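Local coordinates for protein UDP-glucose:anthocyanidin 3-O-glucosyltransferase (PDB 4REL) that is a UDP-glycosyltransferase-family protein of GT-B fold, with 3,5,7-trihydroxy-2-(4-hydroxyphenyl)-4H-chromen-4-one bound in a pocket between its two domains, at residues E70-A75 and L82-S87; N76-K81 and P363-Q368. All coordinates share one frame; numbering follows the deposited sequence.

Interaction 1: E70-A75 and L82-S87. With KMP (3,5,7-trihydroxy-2-(4-hydroxyphenyl)-4H-chromen-4-one), chain B.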
loop_
_atom_site.group_PDB
_atom_site.type_symbol
_atom_site.label_atom_id
_atom_site.label_comp_id
_atom_site.label_asym_id
_atom_site.label_seq_id
_atom_site.Cartn_x
_atom_site.Cartn_y
_atom_site.Cartn_z
ATOM N N GLU A 70 3.928 23.949 17.044
ATOM C CA GLU A 70 2.690 24.716 17.049
ATOM C C GLU A 70 2.921 26.040 16.344
ATOM O O GLU A 70 3.931 26.713 16.586
ATOM C CB GLU A 70 2.223 24.971 18.480
ATOM C CG GLU A 70 0.869 25.653 18.570
ATOM C CD GLU A 70 0.492 25.983 19.999
ATOM O OE1 GLU A 70 1.376 25.893 20.882
ATOM O OE2 GLU A 70 -0.686 26.331 20.239
ATOM N N GLY A 71 2.003 26.408 15.456
ATOM C CA GLY A 71 2.128 27.651 14.715
ATOM C C GLY A 71 2.580 27.414 13.289
ATOM O O GLY A 71 2.316 28.221 12.396
ATOM N N HIS A 72 3.274 26.302 13.055
ATOM C CA HIS A 72 3.708 25.995 11.698
ATOM C C HIS A 72 2.539 25.456 10.876
ATOM O O HIS A 72 1.695 24.702 11.382
ATOM C CB HIS A 72 4.873 24.997 11.671
ATOM C CG HIS A 72 5.348 24.680 10.287
ATOM N ND1 HIS A 72 5.699 25.660 9.377
ATOM C CD2 HIS A 72 5.508 23.501 9.643
ATOM C CE1 HIS A 72 6.063 25.095 8.243
ATOM N NE2 HIS A 72 5.952 23.783 8.373
ATOM N N VAL A 73 2.500 25.858 9.613
ATOM C CA VAL A 73 1.498 25.393 8.662
ATOM C C VAL A 73 2.204 24.805 7.442
ATOM O O VAL A 73 2.693 25.548 6.575
ATOM C CB VAL A 73 0.614 26.572 8.195
ATOM C CG1 VAL A 73 -0.382 26.116 7.137
ATOM C CG2 VAL A 73 -0.093 27.201 9.378
ATOM N N PRO A 74 2.262 23.469 7.353
ATOM C CA PRO A 74 2.951 22.844 6.219
ATOM C C PRO A 74 2.330 23.220 4.881
ATOM O O PRO A 74 1.132 23.494 4.803
ATOM C CB PRO A 74 2.756 21.346 6.475
ATOM C CG PRO A 74 2.604 21.243 7.946
ATOM C CD PRO A 74 1.816 22.473 8.345
ATOM N N ALA A 75 3.152 23.246 3.840
ATOM C CA ALA A 75 2.673 23.504 2.490
ATOM C C ALA A 75 1.832 22.326 2.015
ATOM O O ALA A 75 1.909 21.227 2.577
ATOM C CB ALA A 75 3.844 23.732 1.549
ATOM N N LEU A 82 5.965 14.251 6.073
ATOM C CA LEU A 82 6.819 13.067 6.203
ATOM C C LEU A 82 8.208 13.476 6.690
ATOM O O LEU A 82 8.746 12.878 7.623
ATOM C CB LEU A 82 6.957 12.297 4.882
ATOM C CG LEU A 82 5.752 12.019 3.983
ATOM C CD1 LEU A 82 6.140 11.061 2.864
ATOM C CD2 LEU A 82 4.579 11.479 4.746
ATOM N N ASP A 83 8.799 14.477 6.042
ATOM C CA ASP A 83 10.100 14.990 6.478
ATOM C C ASP A 83 10.067 15.443 7.938
ATOM O O ASP A 83 10.979 15.145 8.715
ATOM C CB ASP A 83 10.517 16.191 5.622
ATOM C CG ASP A 83 10.881 15.817 4.188
ATOM O OD1 ASP A 83 11.226 14.650 3.923
ATOM O OD2 ASP A 83 10.849 16.718 3.323
ATOM N N LEU A 84 9.029 16.198 8.299
ATOM C CA LEU A 84 8.942 16.767 9.647
ATOM C C LEU A 84 8.867 15.671 10.699
ATOM O O LEU A 84 9.540 15.749 11.732
ATOM C CB LEU A 84 7.761 17.741 9.770
ATOM C CG LEU A 84 7.938 19.077 9.029
ATOM C CD1 LEU A 84 6.667 19.918 9.088
ATOM C CD2 LEU A 84 9.115 19.868 9.612
ATOM N N PHE A 85 8.076 14.634 10.438
ATOM C CA PHE A 85 8.059 13.506 11.369
ATOM C C PHE A 85 9.409 12.799 11.418
ATOM O O PHE A 85 9.914 12.497 12.491
ATOM C CB PHE A 85 6.981 12.477 11.021
ATOM C CG PHE A 85 7.047 11.250 11.889
ATOM C CD1 PHE A 85 6.640 11.309 13.219
ATOM C CD2 PHE A 85 7.558 10.062 11.395
ATOM C CE1 PHE A 85 6.715 10.194 14.031
ATOM C CE2 PHE A 85 7.647 8.936 12.207
ATOM C CZ PHE A 85 7.217 9.001 13.522
ATOM N N LEU A 86 9.985 12.502 10.256
ATOM C CA LEU A 86 11.247 11.774 10.256
ATOM C C LEU A 86 12.336 12.598 10.954
ATOM O O LEU A 86 13.236 12.032 11.584
ATOM C CB LEU A 86 11.670 11.383 8.830
ATOM C CG LEU A 86 10.792 10.349 8.126
ATOM C CD1 LEU A 86 11.127 10.279 6.624
ATOM C CD2 LEU A 86 10.933 8.975 8.761
ATOM N N SER A 87 12.244 13.924 10.865
ATOM C CA SER A 87 13.262 14.783 11.474
ATOM C C SER A 87 13.268 14.732 13.002
ATOM O O SER A 87 14.223 15.198 13.626
ATOM C CB SER A 87 13.116 16.236 11.009
ATOM O OG SER A 87 12.056 16.893 11.694
HETATM C C1 KMP B . 8.581 4.974 -2.964
HETATM C C2 KMP B . 7.606 4.303 -2.245
HETATM C C3 KMP B . 6.644 5.091 -1.444
HETATM C C4 KMP B . 6.746 6.564 -1.436
HETATM C C5 KMP B . 7.762 7.145 -2.185
HETATM C C6 KMP B . 8.652 6.365 -2.929
HETATM C C9 KMP B . 5.577 4.428 -0.658
HETATM C C10 KMP B . 4.659 5.292 0.118
HETATM C C11 KMP B . 4.852 6.779 0.063
HETATM C C14 KMP B . 3.968 7.726 0.811
HETATM C C15 KMP B . 3.093 7.298 1.808
HETATM C C16 KMP B . 2.289 8.206 2.478
HETATM C C17 KMP B . 2.347 9.552 2.155
HETATM C C18 KMP B . 3.217 9.990 1.165
HETATM C C19 KMP B . 4.026 9.079 0.499
HETATM O O12 KMP B . 5.865 7.324 -0.702
HETATM O O13 KMP B . 5.469 3.179 -0.655
HETATM O O24 KMP B . 1.550 10.440 2.814
HETATM O O27 KMP B . 3.668 4.696 0.837
HETATM O O29 KMP B . 9.628 6.990 -3.644
HETATM O O30 KMP B . 7.519 2.945 -2.264
#
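L84 of helix 80-86 meets the H72 ring through a single methyl: CD1 lies 3.8 Å from H72 CD2 and a little farther from NE2, at the edge of the imidazole and near its plane. H72 extends its ring toward the helix because CG stands anti to the backbone N (chi1 -179°). The L84 side chain takes the usual helical form, CG anti to the carbonyl carbon (chi1 -72°), with CD1 carried on outward to the loop. P74 adds a looser contact, its CG 4.4 Å from the same methyl. The P74 backbone N also sits 3.8 Å above one face of the H72 ring, lying over the edge of the ring rather than its centre, so the loop folds over its own imidazole.

H72 NE2 is hydrogen-bonded to E80 OE2, from the first turn of the same helix. S87 OG donates to L84 O over 2.8 Å, a short hydroxyl well placed to reach back to that carbonyl.

Two residues before L84, on the other flank of the helix, L82 turns to the ligand pocket, with CD1 3.5 Å from C18 of KMP. The helix therefore shows two apolar sides, one for the ligand and one for the loop. With no hydrogen bond across the two segments and only 79 Å² buried, their direct contact is light and apolar; a methyl gives little direction, so the bond to E80 is probably what sets the orientation of the H72 ring beside L84.

Interaction 2: N76-K81 and P363-Q368. With KMP (3,5,7-trihydroxy-2-(4-hydroxyphenyl)-4H-chromen-4-one), chain B.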
loop_
_atom_site.group_PDB
_atom_site.type_symbol
_atom_site.label_atom_id
_atom_site.label_comp_id
_atom_site.label_asym_id
_atom_site.label_seq_id
_atom_site.Cartn_x
_atom_site.Cartn_y
_atom_site.Cartn_z
ATOM N N ASN A 76 1.034 22.553 0.977
ATOM C CA ASN A 76 0.214 21.488 0.411
ATOM C C ASN A 76 1.025 20.626 -0.546
ATOM O O ASN A 76 0.816 20.651 -1.756
ATOM C CB ASN A 76 -1.029 22.057 -0.290
ATOM C CG ASN A 76 -1.931 20.971 -0.865
ATOM O OD1 ASN A 76 -1.893 19.814 -0.438
ATOM N ND2 ASN A 76 -2.745 21.344 -1.847
ATOM N N ASN A 77 1.966 19.868 0.002
ATOM C CA ASN A 77 2.685 18.888 -0.784
ATOM C C ASN A 77 2.948 17.667 0.085
ATOM O O ASN A 77 3.217 17.794 1.286
ATOM C CB ASN A 77 3.965 19.475 -1.380
ATOM C CG ASN A 77 5.134 19.420 -0.429
ATOM O OD1 ASN A 77 5.841 18.413 -0.351
ATOM N ND2 ASN A 77 5.365 20.515 0.279
ATOM N N PRO A 78 2.863 16.477 -0.516
ATOM C CA PRO A 78 2.744 15.239 0.259
ATOM C C PRO A 78 4.017 14.825 0.991
ATOM O O PRO A 78 3.992 13.816 1.683
ATOM C CB PRO A 78 2.412 14.202 -0.817
ATOM C CG PRO A 78 3.124 14.713 -2.034
ATOM C CD PRO A 78 3.001 16.215 -1.961
ATOM N N ILE A 79 5.106 15.566 0.841
ATOM C CA ILE A 79 6.362 15.130 1.439
ATOM C C ILE A 79 6.690 15.876 2.731
ATOM O O ILE A 79 7.362 15.332 3.614
ATOM C CB ILE A 79 7.534 15.253 0.451
ATOM C CG1 ILE A 79 7.198 14.520 -0.852
ATOM C CG2 ILE A 79 8.801 14.644 1.029
ATOM C CD1 ILE A 79 6.861 13.053 -0.639
ATOM N N GLU A 80 6.224 17.116 2.848
ATOM C CA GLU A 80 6.617 17.946 3.993
ATOM C C GLU A 80 6.349 17.305 5.352
ATOM O O GLU A 80 7.249 17.237 6.196
ATOM C CB GLU A 80 5.971 19.331 3.955
ATOM C CG GLU A 80 6.358 20.141 5.189
ATOM C CD GLU A 80 6.079 21.619 5.062
ATOM O OE1 GLU A 80 5.687 22.068 3.967
ATOM O OE2 GLU A 80 6.248 22.330 6.075
ATOM N N LYS A 81 5.128 16.825 5.575
ATOM C CA LYS A 81 4.815 16.235 6.875
ATOM C C LYS A 81 5.621 14.972 7.138
ATOM O O LYS A 81 5.927 14.659 8.299
ATOM C CB LYS A 81 3.315 15.965 7.022
ATOM C CG LYS A 81 2.499 17.239 7.250
ATOM C CD LYS A 81 1.009 16.946 7.241
ATOM C CE LYS A 81 0.217 18.150 7.721
ATOM N NZ LYS A 81 -1.243 17.943 7.532
ATOM N N PRO A 363 -0.165 5.180 -12.838
ATOM C CA PRO A 363 0.639 5.436 -11.633
ATOM C C PRO A 363 1.046 6.910 -11.547
ATOM O O PRO A 363 1.394 7.510 -12.571
ATOM C CB PRO A 363 1.861 4.522 -11.823
ATOM C CG PRO A 363 1.951 4.278 -13.308
ATOM C CD PRO A 363 0.552 4.397 -13.861
ATOM N N PHE A 364 1.000 7.480 -10.346
ATOM C CA PHE A 364 1.260 8.903 -10.169
ATOM C C PHE A 364 2.521 9.181 -9.361
ATOM O O PHE A 364 3.213 10.165 -9.604
ATOM C CB PHE A 364 0.074 9.581 -9.462
ATOM C CG PHE A 364 -1.116 9.845 -10.361
ATOM C CD1 PHE A 364 -1.126 10.934 -11.222
ATOM C CD2 PHE A 364 -2.230 9.016 -10.327
ATOM C CE1 PHE A 364 -2.220 11.186 -12.045
ATOM C CE2 PHE A 364 -3.326 9.261 -11.149
ATOM C CZ PHE A 364 -3.316 10.346 -12.007
ATOM N N PHE A 365 2.815 8.311 -8.402
ATOM C CA PHE A 365 3.678 8.679 -7.292
ATOM C C PHE A 365 4.372 7.450 -6.695
ATOM O O PHE A 365 3.826 6.356 -6.734
ATOM C CB PHE A 365 2.788 9.361 -6.242
ATOM C CG PHE A 365 3.489 9.723 -4.981
ATOM C CD1 PHE A 365 4.130 10.948 -4.857
ATOM C CD2 PHE A 365 3.486 8.858 -3.904
ATOM C CE1 PHE A 365 4.775 11.294 -3.682
ATOM C CE2 PHE A 365 4.134 9.191 -2.733
ATOM C CZ PHE A 365 4.778 10.411 -2.617
ATOM N N GLY A 366 5.569 7.630 -6.140
ATOM C CA GLY A 366 6.216 6.571 -5.378
ATOM C C GLY A 366 6.482 5.297 -6.156
ATOM O O GLY A 366 7.026 5.346 -7.264
ATOM N N ASP A 367 6.103 4.154 -5.583
ATOM C CA ASP A 367 6.300 2.872 -6.258
ATOM C C ASP A 367 5.081 2.396 -7.046
ATOM O O ASP A 367 4.990 1.223 -7.405
ATOM C CB ASP A 367 6.781 1.774 -5.282
ATOM C CG ASP A 367 5.756 1.435 -4.198
ATOM O OD1 ASP A 367 4.651 2.013 -4.177
ATOM O OD2 ASP A 367 6.055 0.549 -3.368
ATOM N N GLN A 368 4.145 3.297 -7.313
ATOM C CA GLN A 368 2.971 2.957 -8.115
ATOM C C GLN A 368 3.374 2.496 -9.508
ATOM O O GLN A 368 2.711 1.646 -10.109
ATOM C CB GLN A 368 2.023 4.156 -8.191
ATOM C CG GLN A 368 1.377 4.451 -6.843
ATOM C CD GLN A 368 0.698 5.802 -6.767
ATOM O OE1 GLN A 368 0.584 6.529 -7.762
ATOM N NE2 GLN A 368 0.246 6.151 -5.567
HETATM C C1 KMP B . 8.581 4.974 -2.964
HETATM C C2 KMP B . 7.606 4.303 -2.245
HETATM C C3 KMP B . 6.644 5.091 -1.444
HETATM C C4 KMP B . 6.746 6.564 -1.436
HETATM C C5 KMP B . 7.762 7.145 -2.185
HETATM C C6 KMP B . 8.652 6.365 -2.929
HETATM C C9 KMP B . 5.577 4.428 -0.658
HETATM C C10 KMP B . 4.659 5.292 0.118
HETATM C C11 KMP B . 4.852 6.779 0.063
HETATM C C14 KMP B . 3.968 7.726 0.811
HETATM C C15 KMP B . 3.093 7.298 1.808
HETATM C C16 KMP B . 2.289 8.206 2.478
HETATM C C17 KMP B . 2.347 9.552 2.155
HETATM C C18 KMP B . 3.217 9.990 1.165
HETATM C C19 KMP B . 4.026 9.079 0.499
HETATM O O12 KMP B . 5.865 7.324 -0.702
HETATM O O13 KMP B . 5.469 3.179 -0.655
HETATM O O24 KMP B . 1.550 10.440 2.814
HETATM O O27 KMP B . 3.668 4.696 0.837
HETATM O O29 KMP B . 9.628 6.990 -3.644
HETATM O O30 KMP B . 7.519 2.945 -2.264
#
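Two non-strand backbones face each other here across the interdomain cleft of a GT-B fold, P78 and F365 being nearest with CA atoms 10.0 Å apart. Segment 76-81 turns into helix 80-86, while 363-368 leaves strand 359-361 and makes a type II' beta turn from F365 to Q368, closed by Q368 N to F365 O at 3.1 Å. G366 fits that turn through its positive phi, and its CA packs 3.5 Å from C6 of KMP. N77 caps the start of its own helix: its OD1 accepts from I79 N, which sits above the carbonyl plane, and weakly from E80 N.

F365 carries the contact. Its CG is anti to the backbone N (chi1 176°), which sends the ring toward 76-81. I79 CD1 comes to the ring edge, in its plane, 3.9 Å from CZ; P78 CG approaches CE1 obliquely at 4.1 Å as the two side chains slide past each other. A rigid proline and a branched isoleucine put apolar carbon against the CE1-CZ side of the ring. The same ring also borders the ligand, CE2 lying 3.2 Å from C19 of KMP.

Q368 steadies the backbone that presents F365, since its OE1 accepts from two amides: F364 N at 2.8 Å, in the carbonyl plane, and F365 N, well above that plane. D367 turns its carboxylate to the O30 hydroxyl on the chromenone part of the ligand and is itself held by V138 N and the S141 hydroxyl; its OD2 lies 3.0 Å from O30 of KMP.

Both are surface contacts, and both are apolar across their segments, with no hydrogen bond between the paired stretches. Interaction 1 is local, joining a loop to the helix that follows it, about 23 Å from the chain centre to the centre of the contact; interaction 2 joins parts 282 residues apart, its centre about 13 Å from that of the chain, and bridges the two domains. They share helix 80-86, and E80 ties them: it also accepts from A75 N through OE1, so both carboxylate oxygens of a 76-81 residue serve 70-75. Both reach KMP, through one leucine in interaction 1 but through P78, F365, G366 and D367 in interaction 2.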